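Local coordinates for protein esterase A (Caulobacter crescentus, PDB 5GKV) that probably hydrolyses ester bonds as a serine hydrolase of the beta-lactamase and penicillin-binding-protein family, at residues V218-F230 against Y360-D372. Numbering follows the deposited sequence.
Sequences VADLMRPTAMPQF and YVMNKQGNALIGD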
# COMPACT_ATOMS: atom_id res chain seq x y z
N VAL A 218 13.98 2.50 12.43
CA VAL A 218 13.12 1.51 11.77
C VAL A 218 12.90 0.34 12.72
O VAL A 218 13.86 -0.23 13.26
CB VAL A 218 13.75 1.05 10.45
CG1 VAL A 218 12.99 -0.16 9.89
CG2 VAL A 218 13.74 2.19 9.46
N ALA A 219 11.64 -0.05 12.90
CA ALA A 219 11.29 -1.13 13.81
C ALA A 219 11.78 -2.47 13.29
O ALA A 219 11.78 -2.71 12.09
CB ALA A 219 9.78 -1.18 14.01
N ASP A 220 12.20 -3.34 14.21
CA ASP A 220 12.32 -4.76 13.89
C ASP A 220 10.98 -5.32 13.46
O ASP A 220 9.93 -4.94 13.98
CB ASP A 220 12.77 -5.59 15.11
CG ASP A 220 14.17 -5.29 15.56
OD1 ASP A 220 14.95 -4.67 14.81
OD2 ASP A 220 14.48 -5.69 16.70
N LEU A 221 11.02 -6.32 12.59
CA LEU A 221 9.84 -7.08 12.24
C LEU A 221 9.89 -8.45 12.91
O LEU A 221 10.96 -9.02 13.13
CB LEU A 221 9.75 -7.25 10.72
CG LEU A 221 9.62 -5.93 9.95
CD1 LEU A 221 9.72 -6.20 8.47
CD2 LEU A 221 8.28 -5.29 10.30
N MET A 222 8.72 -8.95 13.26
CA MET A 222 8.55 -10.33 13.67
C MET A 222 7.77 -11.04 12.58
O MET A 222 6.63 -10.66 12.29
CB MET A 222 7.84 -10.42 15.02
CG MET A 222 7.81 -11.83 15.58
SD MET A 222 6.94 -11.87 17.15
CE MET A 222 6.73 -10.12 17.44
N ARG A 223 8.38 -12.05 11.98
CA ARG A 223 7.80 -12.73 10.84
C ARG A 223 6.63 -13.60 11.30
O ARG A 223 6.49 -13.90 12.48
CB ARG A 223 8.87 -13.54 10.11
CG ARG A 223 9.33 -14.85 10.79
CD ARG A 223 9.91 -14.65 12.21
NE ARG A 223 10.88 -13.56 12.23
CZ ARG A 223 11.31 -12.94 13.32
NH1 ARG A 223 10.84 -13.26 14.53
NH2 ARG A 223 12.19 -11.95 13.20
N PRO A 224 5.74 -13.98 10.37
CA PRO A 224 4.50 -14.65 10.79
C PRO A 224 4.76 -15.99 11.44
O PRO A 224 5.76 -16.66 11.16
CB PRO A 224 3.73 -14.81 9.47
CG PRO A 224 4.28 -13.77 8.57
CD PRO A 224 5.73 -13.65 8.94
N THR A 225 3.85 -16.38 12.34
CA THR A 225 3.94 -17.70 12.97
C THR A 225 3.61 -18.83 11.99
O THR A 225 4.13 -19.94 12.13
CB THR A 225 3.01 -17.77 14.20
OG1 THR A 225 1.65 -17.68 13.77
CG2 THR A 225 3.30 -16.61 15.16
N ALA A 226 2.76 -18.56 11.00
CA ALA A 226 2.35 -19.56 10.03
C ALA A 226 2.05 -18.88 8.71
O ALA A 226 1.77 -17.68 8.66
CB ALA A 226 1.13 -20.35 10.53
N MET A 227 2.12 -19.65 7.62
CA MET A 227 1.92 -19.07 6.30
C MET A 227 0.46 -18.69 6.08
O MET A 227 -0.44 -19.32 6.65
CB MET A 227 2.37 -20.03 5.20
CG MET A 227 3.79 -20.57 5.36
SD MET A 227 4.90 -19.60 6.42
CE MET A 227 5.15 -18.07 5.49
N PRO A 228 0.20 -17.67 5.28
CA PRO A 228 -1.18 -17.39 4.88
C PRO A 228 -1.72 -18.52 4.03
O PRO A 228 -0.98 -19.22 3.33
CB PRO A 228 -1.06 -16.08 4.08
CG PRO A 228 0.38 -16.02 3.65
CD PRO A 228 1.16 -16.70 4.72
N GLN A 229 -3.04 -18.71 4.11
CA GLN A 229 -3.72 -19.78 3.39
C GLN A 229 -4.17 -19.23 2.03
O GLN A 229 -5.17 -18.52 1.93
CB GLN A 229 -4.90 -20.31 4.20
CG GLN A 229 -5.82 -21.30 3.47
CD GLN A 229 -5.08 -22.48 2.84
OE1 GLN A 229 -4.07 -22.96 3.36
NE2 GLN A 229 -5.58 -22.95 1.69
N PHE A 230 -3.42 -19.56 0.99
CA PHE A 230 -3.80 -19.16 -0.36
C PHE A 230 -4.92 -20.04 -0.88
O PHE A 230 -5.32 -21.03 -0.27
CB PHE A 230 -2.59 -19.21 -1.29
CG PHE A 230 -1.66 -18.06 -1.12
CD1 PHE A 230 -1.86 -16.89 -1.83
CD2 PHE A 230 -0.61 -18.13 -0.22
CE1 PHE A 230 -1.01 -15.80 -1.66
CE2 PHE A 230 0.25 -17.05 -0.04
CZ PHE A 230 0.05 -15.88 -0.77
N TYR A 360 -3.27 1.67 10.22
CA TYR A 360 -2.75 0.79 11.26
C TYR A 360 -1.38 0.31 10.81
O TYR A 360 -1.25 -0.26 9.72
CB TYR A 360 -3.71 -0.38 11.47
CG TYR A 360 -3.17 -1.50 12.33
CD1 TYR A 360 -3.11 -1.38 13.73
CD2 TYR A 360 -2.75 -2.69 11.75
CE1 TYR A 360 -2.63 -2.42 14.51
CE2 TYR A 360 -2.27 -3.72 12.52
CZ TYR A 360 -2.21 -3.59 13.90
OH TYR A 360 -1.73 -4.63 14.66
N VAL A 361 -0.36 0.53 11.63
CA VAL A 361 1.01 0.19 11.27
C VAL A 361 1.61 -0.58 12.44
O VAL A 361 1.64 -0.08 13.57
CB VAL A 361 1.85 1.44 10.95
CG1 VAL A 361 3.29 1.04 10.65
CG2 VAL A 361 1.22 2.20 9.74
N MET A 362 2.08 -1.80 12.19
CA MET A 362 2.56 -2.64 13.28
C MET A 362 3.76 -3.43 12.80
O MET A 362 4.04 -3.50 11.60
CB MET A 362 1.46 -3.59 13.79
CG MET A 362 1.22 -4.85 12.90
SD MET A 362 0.85 -4.58 11.13
CE MET A 362 2.04 -5.72 10.40
N ASN A 363 4.47 -4.06 13.74
CA ASN A 363 5.64 -4.83 13.34
C ASN A 363 5.54 -6.32 13.65
O ASN A 363 6.40 -7.08 13.17
CB ASN A 363 6.93 -4.25 13.96
CG ASN A 363 6.91 -4.21 15.48
OD1 ASN A 363 5.90 -4.45 16.11
ND2 ASN A 363 8.06 -3.87 16.07
N LYS A 364 4.53 -6.78 14.37
CA LYS A 364 4.26 -8.22 14.47
C LYS A 364 3.37 -8.64 13.29
O LYS A 364 2.21 -8.22 13.18
CB LYS A 364 3.62 -8.57 15.80
CG LYS A 364 3.31 -10.08 15.93
CD LYS A 364 2.78 -10.41 17.32
CE LYS A 364 2.34 -11.88 17.43
NZ LYS A 364 3.50 -12.80 17.26
N GLN A 365 3.93 -9.45 12.40
CA GLN A 365 3.23 -9.84 11.17
C GLN A 365 2.28 -10.99 11.45
O GLN A 365 2.67 -12.00 12.02
CB GLN A 365 4.25 -10.23 10.10
CG GLN A 365 5.20 -9.08 9.78
CD GLN A 365 6.16 -9.39 8.63
OE1 GLN A 365 6.67 -10.50 8.51
NE2 GLN A 365 6.38 -8.41 7.78
N GLY A 366 1.02 -10.82 11.05
CA GLY A 366 0.06 -11.90 11.07
C GLY A 366 0.08 -12.66 9.76
O GLY A 366 0.94 -12.46 8.90
N ASN A 367 -0.90 -13.55 9.59
CA ASN A 367 -0.96 -14.31 8.34
C ASN A 367 -2.23 -14.02 7.55
O ASN A 367 -2.61 -14.83 6.69
CB ASN A 367 -0.82 -15.81 8.63
CG ASN A 367 -2.07 -16.39 9.26
OD1 ASN A 367 -2.73 -15.74 10.07
ND2 ASN A 367 -2.40 -17.63 8.87
N ALA A 368 -2.91 -12.91 7.83
CA ALA A 368 -4.02 -12.46 7.01
C ALA A 368 -3.49 -11.54 5.92
O ALA A 368 -2.89 -10.50 6.22
CB ALA A 368 -5.08 -11.75 7.85
N LEU A 369 -3.69 -11.92 4.66
CA LEU A 369 -3.18 -11.11 3.56
C LEU A 369 -3.85 -9.74 3.54
O LEU A 369 -3.19 -8.72 3.27
CB LEU A 369 -3.38 -11.85 2.24
CG LEU A 369 -2.59 -13.16 2.20
CD1 LEU A 369 -3.17 -14.16 1.19
CD2 LEU A 369 -1.12 -12.87 1.90
N ILE A 370 -5.16 -9.70 3.80
CA ILE A 370 -5.89 -8.45 4.00
C ILE A 370 -6.88 -8.69 5.14
O ILE A 370 -7.20 -9.83 5.49
CB ILE A 370 -6.64 -7.96 2.74
CG1 ILE A 370 -7.61 -9.03 2.25
CG2 ILE A 370 -5.66 -7.58 1.64
CD1 ILE A 370 -8.32 -8.68 0.95
N GLY A 371 -7.35 -7.59 5.71
CA GLY A 371 -8.34 -7.67 6.77
C GLY A 371 -7.81 -8.30 8.05
O GLY A 371 -8.52 -9.08 8.69
N ASP A 372 -6.57 -8.00 8.41
CA ASP A 372 -6.06 -8.46 9.70
C ASP A 372 -7.00 -7.95 10.78
O ASP A 372 -7.29 -6.74 10.82
CB ASP A 372 -4.64 -7.93 9.93
CG ASP A 372 -4.03 -8.45 11.21
OD1 ASP A 372 -4.48 -8.05 12.31
OD2 ASP A 372 -3.08 -9.26 11.10
O HOH W 1 4.35 -12.88 14.12
O HOH W 2 -4.42 -16.55 5.75
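M222 and K364 pair their backbones in a single parallel bridge, where the loop after 356-362, the last strand in sequence and an inner strand of the beta-lactamase-fold antiparallel sheet, runs alongside the long loop preceding helix 235-241. Two backbone bonds define it: M222 N gives a nearly straight bond to N363 O (3.0 Å, 176° at the hydrogen), and Q365 N returns one to M222 O.

Among side-chain polar contacts, N363 ND2 donates to D220 O at 3.0 Å, in the carbonyl plane of D220 but bent to 131° at the hydrogen, with D220 O tilted out of the amide plane of N363. The same amide also bonds F61 O through ND2 and G42 N through OD1, which fixes its rotation and ties it to the end of strand 52-60 and the start of strand 42-49. Further along, N367 ND2 reaches M227 O only weakly, 3.4 Å long though straight. A226 O, buried here against N367 CB, has no polar partner in the model. One water joins R223 O, Q365 O and K364 NZ; a second links N367 O to Q229 N. The Q365 side chain is directed at the other loop, its OE1 in van der Waals contact with P224 CD at 3.3 Å.

Apolar packing gathers at M222 and at P228. The K364 chain runs extended from CB to CE, and the M222 chain bends at chi3 (-9°) to lay CE on its methylenes, 3.7 Å from K364 CG. P228 CB rests on L369 CG at 3.8 Å. F230, whose ring also meets F241 and F242, takes a CH-pi contact from L369: CD1 sits over one face, 4.2 Å from the F230 ring centroid.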